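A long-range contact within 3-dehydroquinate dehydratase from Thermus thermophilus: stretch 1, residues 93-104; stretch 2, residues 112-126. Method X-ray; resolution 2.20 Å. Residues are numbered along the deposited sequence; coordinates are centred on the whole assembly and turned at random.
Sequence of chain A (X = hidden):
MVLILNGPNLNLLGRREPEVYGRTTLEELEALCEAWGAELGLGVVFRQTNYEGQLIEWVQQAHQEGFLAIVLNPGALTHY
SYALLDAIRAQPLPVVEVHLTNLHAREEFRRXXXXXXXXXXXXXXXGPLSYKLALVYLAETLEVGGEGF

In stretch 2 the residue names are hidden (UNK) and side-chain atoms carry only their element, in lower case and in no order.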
ATOM      1  N   LEU A  93      25.028   1.384  26.736  1.00 28.17           N
ATOM      2  CA  LEU A  93      26.146   0.910  25.987  1.00 27.96           C
ATOM      3  C   LEU A  93      25.921   1.110  24.466  1.00 30.13           C
ATOM      4  O   LEU A  93      24.777   1.071  23.956  1.00 31.94           O
ATOM      5  CB  LEU A  93      26.396  -0.570  26.299  1.00 27.29           C
ATOM      6  CG  LEU A  93      26.715  -1.045  27.727  1.00 24.62           C
ATOM      7  CD1 LEU A  93      27.222  -2.450  27.693  1.00 20.69           C
ATOM      8  CD2 LEU A  93      27.663  -0.135  28.548  1.00 23.27           C
ATOM      9  N   PRO A  94      26.979   1.395  23.757  1.00 29.65           N
ATOM     10  CA  PRO A  94      26.926   1.355  22.294  1.00 30.27           C
ATOM     11  C   PRO A  94      26.635  -0.062  21.813  1.00 29.34           C
ATOM     12  O   PRO A  94      27.315  -0.977  22.284  1.00 27.23           O
ATOM     13  CB  PRO A  94      28.366   1.688  21.887  1.00 30.02           C
ATOM     14  CG  PRO A  94      29.141   1.474  23.088  1.00 30.89           C
ATOM     15  CD  PRO A  94      28.274   1.870  24.248  1.00 29.71           C
ATOM     16  N   VAL A  95      25.723  -0.202  20.863  1.00 26.75           N
ATOM     17  CA  VAL A  95      25.390  -1.480  20.300  1.00 27.26           C
ATOM     18  C   VAL A  95      25.692  -1.471  18.757  1.00 26.91           C
ATOM     19  O   VAL A  95      25.270  -0.557  18.043  1.00 28.23           O
ATOM     20  CB  VAL A  95      23.951  -1.763  20.533  1.00 28.07           C
ATOM     21  CG1 VAL A  95      23.582  -3.108  19.964  1.00 29.17           C
ATOM     22  CG2 VAL A  95      23.598  -1.727  22.024  1.00 27.14           C
ATOM     23  N   VAL A  96      26.487  -2.432  18.297  1.00 24.04           N
ATOM     24  CA  VAL A  96      26.755  -2.616  16.907  1.00 24.70           C
ATOM     25  C   VAL A  96      25.992  -3.885  16.434  1.00 24.69           C
ATOM     26  O   VAL A  96      26.126  -4.911  17.027  1.00 23.47           O
ATOM     27  CB  VAL A  96      28.235  -2.839  16.600  1.00 24.64           C
ATOM     28  CG1 VAL A  96      28.433  -2.899  15.089  1.00 24.14           C
ATOM     29  CG2 VAL A  96      29.121  -1.657  17.170  1.00 25.46           C
ATOM     30  N   GLU A  97      25.169  -3.741  15.400  1.00 23.10           N
ATOM     31  CA  GLU A  97      24.325  -4.809  14.875  1.00 23.10           C
ATOM     32  C   GLU A  97      25.147  -5.460  13.784  1.00 21.14           C
ATOM     33  O   GLU A  97      25.646  -4.800  12.943  1.00 22.46           O
ATOM     34  CB  GLU A  97      23.014  -4.245  14.302  1.00 22.31           C
ATOM     35  CG  GLU A  97      22.129  -5.308  13.750  1.00 25.37           C
ATOM     36  CD  GLU A  97      20.730  -4.835  13.324  1.00 27.41           C
ATOM     37  OE1 GLU A  97      20.252  -5.210  12.195  1.00 27.78           O
ATOM     38  OE2 GLU A  97      20.121  -4.100  14.084  1.00 32.19           O
ATOM     39  N   VAL A  98      25.253  -6.747  13.803  1.00 21.74           N
ATOM     40  CA  VAL A  98      26.045  -7.528  12.857  1.00 23.29           C
ATOM     41  C   VAL A  98      25.204  -8.618  12.239  1.00 23.08           C
ATOM     42  O   VAL A  98      24.327  -9.213  12.903  1.00 21.70           O
ATOM     43  CB  VAL A  98      27.255  -8.024  13.754  1.00 25.08           C
ATOM     44  CG1 VAL A  98      27.821  -9.235  13.367  1.00 32.59           C
ATOM     45  CG2 VAL A  98      28.304  -6.893  13.800  1.00 24.57           C
ATOM     46  N   HIS A  99      25.434  -8.928  10.951  1.00 24.13           N
ATOM     47  CA  HIS A  99      24.799 -10.134  10.325  1.00 23.54           C
ATOM     48  C   HIS A  99      25.816 -10.758   9.399  1.00 23.96           C
ATOM     49  O   HIS A  99      26.521 -10.021   8.732  1.00 24.46           O
ATOM     50  CB  HIS A  99      23.575  -9.797   9.477  1.00 21.32           C
ATOM     51  CG  HIS A  99      22.601  -8.928  10.168  1.00 23.94           C
ATOM     52  ND1 HIS A  99      21.551  -9.434  10.913  1.00 22.10           N
ATOM     53  CD2 HIS A  99      22.557  -7.582  10.315  1.00 24.10           C
ATOM     54  CE1 HIS A  99      20.873  -8.424  11.422  1.00 20.76           C
ATOM     55  NE2 HIS A  99      21.463  -7.289  11.085  1.00 23.67           N
ATOM     56  N   LEU A 100      25.842 -12.075   9.341  1.00 23.63           N
ATOM     57  CA  LEU A 100      26.711 -12.825   8.495  1.00 25.00           C
ATOM     58  C   LEU A 100      26.439 -12.572   7.028  1.00 25.51           C
ATOM     59  O   LEU A 100      27.374 -12.446   6.258  1.00 21.97           O
ATOM     60  CB  LEU A 100      26.478 -14.312   8.711  1.00 25.50           C
ATOM     61  CG  LEU A 100      26.822 -14.747  10.152  1.00 29.27           C
ATOM     62  CD1 LEU A 100      25.921 -15.916  10.468  1.00 31.83           C
ATOM     63  CD2 LEU A 100      28.277 -15.077  10.259  1.00 28.64           C
ATOM     64  N   THR A 101      25.151 -12.547   6.687  1.00 25.61           N
ATOM     65  CA  THR A 101      24.694 -12.475   5.311  1.00 26.96           C
ATOM     66  C   THR A 101      24.244 -11.104   5.010  1.00 27.74           C
ATOM     67  O   THR A 101      24.009 -10.306   5.907  1.00 28.31           O
ATOM     68  CB  THR A 101      23.445 -13.405   5.010  1.00 28.40           C
ATOM     69  OG1 THR A 101      22.311 -13.047   5.829  1.00 30.58           O
ATOM     70  CG2 THR A 101      23.729 -14.832   5.291  1.00 26.25           C
ATOM     71  N   ASN A 102      24.107 -10.837   3.716  1.00 29.34           N
ATOM     72  CA  ASN A 102      23.672  -9.553   3.219  1.00 29.88           C
ATOM     73  C   ASN A 102      22.156  -9.595   3.197  1.00 30.97           C
ATOM     74  O   ASN A 102      21.544 -10.271   2.327  1.00 29.95           O
ATOM     75  CB  ASN A 102      24.186  -9.334   1.787  1.00 30.12           C
ATOM     76  CG  ASN A 102      23.783  -7.973   1.227  1.00 30.88           C
ATOM     77  OD1 ASN A 102      22.886  -7.303   1.757  1.00 28.22           O
ATOM     78  ND2 ASN A 102      24.451  -7.554   0.170  1.00 33.11           N
ATOM     79  N   LEU A 103      21.556  -8.870   4.125  1.00 32.67           N
ATOM     80  CA  LEU A 103      20.104  -8.854   4.298  1.00 35.24           C
ATOM     81  C   LEU A 103      19.302  -8.396   3.048  1.00 36.19           C
ATOM     82  O   LEU A 103      18.122  -8.713   2.915  1.00 38.39           O
ATOM     83  CB  LEU A 103      19.761  -7.946   5.447  1.00 36.35           C
ATOM     84  CG  LEU A 103      20.348  -8.488   6.775  1.00 38.25           C
ATOM     85  CD1 LEU A 103      19.820  -7.629   7.883  1.00 39.38           C
ATOM     86  CD2 LEU A 103      20.101  -9.989   6.974  1.00 39.50           C
ATOM     87  N   HIS A 104      19.966  -7.705   2.151  1.00 34.69           N
ATOM     88  CA  HIS A 104      19.343  -7.076   1.020  1.00 34.79           C
ATOM     89  C   HIS A 104      19.339  -7.903  -0.224  1.00 32.78           C
ATOM     90  O   HIS A 104      18.840  -7.457  -1.198  1.00 33.61           O
ATOM     91  CB  HIS A 104      20.025  -5.728   0.763  1.00 34.11           C
ATOM     92  CG  HIS A 104      19.943  -4.852   1.936  1.00 37.53           C
ATOM     93  ND1 HIS A 104      21.043  -4.534   2.705  1.00 44.20           N
ATOM     94  CD2 HIS A 104      18.878  -4.298   2.548  1.00 41.13           C
ATOM     95  CE1 HIS A 104      20.670  -3.750   3.698  1.00 46.36           C
ATOM     96  NE2 HIS A 104      19.351  -3.638   3.658  1.00 47.83           N
ATOM     97  N   UNK A 112      14.160  -5.424   6.341  1.00 33.21           N
ATOM     98  CA  UNK A 112      13.823  -4.367   7.287  1.00 34.22           C
ATOM     99  C   UNK A 112      14.404  -4.717   8.691  1.00 31.44           C
ATOM    100  O   UNK A 112      14.284  -5.831   9.134  1.00 30.47           O
ATOM    101  c   UNK A 112      10.223  -3.710   8.571  1.00 53.84           C
ATOM    102  c   UNK A 112      10.304  -5.633   9.651  1.00 56.02           C
ATOM    103  n   UNK A 112      11.325  -5.609   8.800  1.00 55.74           N
ATOM    104  c   UNK A 112      11.326  -4.392   8.124  1.00 47.45           C
ATOM    105  c   UNK A 112      12.298  -4.033   7.038  1.00 35.85           C
ATOM    106  n   UNK A 112       9.615  -4.503   9.525  1.00 58.29           N
ATOM    107  N   UNK A 113      15.172  -3.838   9.343  1.00 28.71           N
ATOM    108  CA  UNK A 113      15.694  -4.188  10.651  1.00 26.33           C
ATOM    109  C   UNK A 113      15.078  -3.254  11.649  1.00 26.93           C
ATOM    110  O   UNK A 113      15.352  -2.031  11.610  1.00 25.56           O
ATOM    111  c   UNK A 113      17.177  -4.074  10.799  1.00 25.12           C
ATOM    112  o   UNK A 113      17.443  -4.054  12.242  1.00 22.35           O
ATOM    113  N   UNK A 114      14.295  -3.809  12.584  1.00 25.80           N
ATOM    114  CA  UNK A 114      13.745  -2.991  13.619  1.00 23.85           C
ATOM    115  C   UNK A 114      14.636  -2.609  14.707  1.00 22.96           C
ATOM    116  O   UNK A 114      14.260  -1.711  15.457  1.00 25.15           O
ATOM    117  c   UNK A 114      11.501  -4.089  13.188  1.00 26.10           C
ATOM    118  c   UNK A 114      12.693  -4.468  15.482  1.00 24.05           C
ATOM    119  c   UNK A 114      12.468  -3.541  14.255  1.00 25.15           C
ATOM    120  N   UNK A 115      15.754  -3.282  14.877  1.00 22.82           N
ATOM    121  CA  UNK A 115      16.743  -2.890  15.897  1.00 23.79           C
ATOM    122  C   UNK A 115      17.727  -1.883  15.430  1.00 24.29           C
ATOM    123  O   UNK A 115      18.276  -1.153  16.251  1.00 24.32           O
ATOM    124  c   UNK A 115      17.572  -4.048  16.408  1.00 23.94           C
ATOM    125  o   UNK A 115      18.042  -4.803  15.293  1.00 21.27           O
ATOM    126  c   UNK A 115      16.722  -4.996  17.279  1.00 21.64           C
ATOM    127  N   UNK A 116      17.936  -1.785  14.102  1.00 26.28           N
ATOM    128  CA  UNK A 116      19.083  -1.003  13.607  1.00 25.11           C
ATOM    129  C   UNK A 116      18.997   0.491  13.944  1.00 25.18           C
ATOM    130  O   UNK A 116      20.062   1.100  14.180  1.00 26.37           O
ATOM    131  c   UNK A 116      19.385  -1.265  12.040  1.00 25.27           C
ATOM    132  N   UNK A 117      17.794   1.098  13.983  1.00 25.40           N
ATOM    133  CA  UNK A 117      17.679   2.514  14.360  1.00 25.05           C
ATOM    134  C   UNK A 117      18.320   2.884  15.669  1.00 26.50           C
ATOM    135  O   UNK A 117      18.690   4.058  15.761  1.00 25.53           O
ATOM    136  c   UNK A 117      15.614   1.781  13.364  1.00 26.06           C
ATOM    137  c   UNK A 117      16.153   2.787  14.371  1.00 25.02           C
ATOM    138  c   UNK A 117      16.505   0.571  13.507  1.00 24.83           C
ATOM    139  N   UNK A 118      18.436   1.962  16.627  1.00 25.50           N
ATOM    140  CA  UNK A 118      19.013   2.287  17.901  1.00 25.77           C
ATOM    141  C   UNK A 118      20.464   1.893  18.075  1.00 25.88           C
ATOM    142  O   UNK A 118      20.992   2.156  19.103  1.00 28.99           O
ATOM    143  c   UNK A 118      18.180   1.662  19.010  1.00 27.21           C
ATOM    144  N   UNK A 119      21.122   1.317  17.095  1.00 25.17           N
ATOM    145  CA  UNK A 119      22.520   0.940  17.170  1.00 25.87           C
ATOM    146  C   UNK A 119      23.498   2.068  16.625  1.00 26.04           C
ATOM    147  O   UNK A 119      23.140   2.883  15.775  1.00 26.95           O
ATOM    148  s   UNK A 119      21.712  -1.873  16.972  1.00 26.19           S
ATOM    149  c   UNK A 119      22.692  -0.370  16.349  1.00 25.34           C
ATOM    150  N   UNK A 120      24.738   2.019  17.037  1.00 26.51           N
ATOM    151  CA  UNK A 120      25.783   2.850  16.474  1.00 27.57           C
ATOM    152  C   UNK A 120      25.801   2.601  14.997  1.00 26.56           C
ATOM    153  O   UNK A 120      25.847   3.503  14.218  1.00 26.88           O
ATOM    154  n   UNK A 120      28.959   5.664  21.298  1.00 53.10           N
ATOM    155  c   UNK A 120      27.192   2.467  17.025  1.00 28.47           C
ATOM    156  n   UNK A 120      30.025   4.671  19.485  1.00 46.47           N
ATOM    157  c   UNK A 120      28.918   5.169  20.056  1.00 48.25           C
ATOM    158  c   UNK A 120      27.523   3.099  18.242  1.00 34.41           C
ATOM    159  c   UNK A 120      27.629   4.663  18.066  1.00 39.41           C
ATOM    160  n   UNK A 120      27.779   5.187  19.401  1.00 39.83           N
ATOM    161  N   UNK A 121      25.814   1.339  14.604  1.00 26.96           N
ATOM    162  CA  UNK A 121      25.926   1.051  13.181  1.00 26.28           C
ATOM    163  C   UNK A 121      25.581  -0.360  12.896  1.00 25.10           C
ATOM    164  O   UNK A 121      25.219  -1.116  13.855  1.00 23.83           O
ATOM    165  N   UNK A 122      25.710  -0.698  11.608  1.00 23.60           N
ATOM    166  CA  UNK A 122      25.376  -1.992  11.096  1.00 23.87           C
ATOM    167  C   UNK A 122      26.394  -2.512  10.138  1.00 23.36           C
ATOM    168  O   UNK A 122      26.919  -1.780   9.287  1.00 22.75           O
ATOM    169  c   UNK A 122      23.511  -3.370   9.896  1.00 27.18           C
ATOM    170  c   UNK A 122      23.869  -2.027  10.542  1.00 24.88           C
ATOM    171  c   UNK A 122      23.558  -0.883   9.678  1.00 29.91           C
ATOM    172  c   UNK A 122      21.985  -3.614   9.903  1.00 32.21           C
ATOM    173  N   UNK A 123      26.748  -3.787  10.316  1.00 22.20           N
ATOM    174  CA  UNK A 123      27.619  -4.415   9.402  1.00 22.68           C
ATOM    175  C   UNK A 123      27.101  -5.712   8.924  1.00 23.67           C
ATOM    176  O   UNK A 123      26.813  -6.642   9.682  1.00 24.83           O
ATOM    177  c   UNK A 123      29.536  -3.747  11.007  1.00 22.07           C
ATOM    178  c   UNK A 123      29.192  -4.395   9.766  1.00 23.69           C
ATOM    179  c   UNK A 123      29.838  -5.640   9.492  1.00 26.43           C
ATOM    180  N   UNK A 124      26.927  -5.818   7.628  1.00 24.30           N
ATOM    181  CA  UNK A 124      26.517  -7.144   7.168  1.00 26.92           C
ATOM    182  C   UNK A 124      26.844  -7.653   5.772  1.00 25.62           C
ATOM    183  O   UNK A 124      26.986  -6.898   4.858  1.00 24.04           O
ATOM    184  o   UNK A 124      24.334  -6.474   6.512  1.00 32.08           O
ATOM    185  c   UNK A 124      25.019  -7.259   7.414  1.00 29.62           C
ATOM    186  N   UNK A 125      27.002  -8.985   5.672  1.00 26.60           N
ATOM    187  CA  UNK A 125      27.336  -9.672   4.428  1.00 25.61           C
ATOM    188  C   UNK A 125      28.718 -10.299   4.384  1.00 25.93           C
ATOM    189  O   UNK A 125      29.058 -10.944   3.449  1.00 24.91           O
ATOM    190  N   UNK A 126      29.541 -10.045   5.388  1.00 26.80           N
ATOM    191  CA  UNK A 126      30.924 -10.445   5.383  1.00 25.73           C
ATOM    192  C   UNK A 126      31.145 -11.766   6.048  1.00 26.96           C
ATOM    193  O   UNK A 126      32.252 -12.077   6.389  1.00 28.37           O
ATOM    194  c   UNK A 126      30.734  -5.575   4.389  1.00 23.73           C
ATOM    195  c   UNK A 126      30.374  -5.876   5.651  1.00 20.53           C
ATOM    196  c   UNK A 126      31.848  -7.673   4.237  1.00 20.10           C
ATOM    197  c   UNK A 126      31.479  -7.990   5.498  1.00 22.12           C
ATOM    198  c   UNK A 126      30.741  -7.094   6.193  1.00 22.42           C
ATOM    199  c   UNK A 126      31.780  -9.319   6.043  1.00 24.20           C
ATOM    200  c   UNK A 126      31.535  -6.503   3.697  1.00 23.95           C
TER

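Position 112 has one carbon leading to a five-membered ring of three carbons and two nitrogens. It points away from stretch 1. This is H112.

Position 113 has one carbon and one oxygen. The oxygen lies 3.0 Å from OE1 of E97 and donates a hydrogen bond to it. The pair of atoms says serine, S113.

Position 114 has three carbons, one carrying the other two, and points away from stretch 1. It is V114.

Position 115 has one carbon carrying an oxygen and a carbon, the pattern of threonine. This is T115. Its OG1 donates a hydrogen bond to E97 OE2 at 2.5 Å, a short one.

Position 116 has a single carbon, 3.6 Å from OE2 of E97. It is A116. Its backbone N donates to S113 OG at 3.0 Å, which ties the turn to the serine that holds E97.

Position 117 has three carbons closing a ring onto its own backbone nitrogen. Only proline does this: P117. It points away from stretch 1.

Position 118 again has one carbon, too far from stretch 1 for contact. It is A118, the last residue of a short 3-10 segment.

Position 119 has one carbon and one sulfur, so it is cysteine, C119. SG packs 3.7 Å from V95 CG1 and 3.8 Å from E97 CB.

Position 120 has three carbons, a nitrogen, then a carbon carrying two more nitrogens. That is a guanidinium, and the residue is R120. P94 CB lies over one face of it, 4.0 Å from R120 CZ. The backbone N of R120 donates to V95 O at 2.8 Å.

Position 121 has no side-chain atoms and is G121. Its O accepts from E97 N at 3.0 Å.

Position 122 has four carbons, forked at the first, with one arm two carbons long. This is isoleucine, I122. CD1, at the end of the long arm, reaches 3.3 Å from E97 OE1 and sits at the edge of the H99 ring.

Position 123 has three carbons, one carrying two. It is V123. Its CG1 meets V96 CG1 at 4.3 Å and V98 CG2 at 4.4 Å.

Position 124 has one carbon and one oxygen: S124. Its CB is 3.6 Å from H99 CB.

Position 125 has no side chain and is G125. Phi is 112°, and a CB here would jam against the preceding carbonyl O and sit tight against N102 CB.

Position 126 has one carbon and a ring of six carbons, with no oxygen. It is F126, pointing away from stretch 1.

The contact is a parallel strand pairing. V123 N donates to E97 O and V123 O accepts from H99 N, both at 3.0 Å; G125 N donates to H99 O at 3.3 Å. V96, V98 and V123 make one face apolar. On the other, E97 is the hub: S113 and T115 bond its carboxylate, and H99 NE2 donates to E97 OE1 at 2.6 Å.

Stretch 2 (112-126) HSVTAPACRGIVSGF
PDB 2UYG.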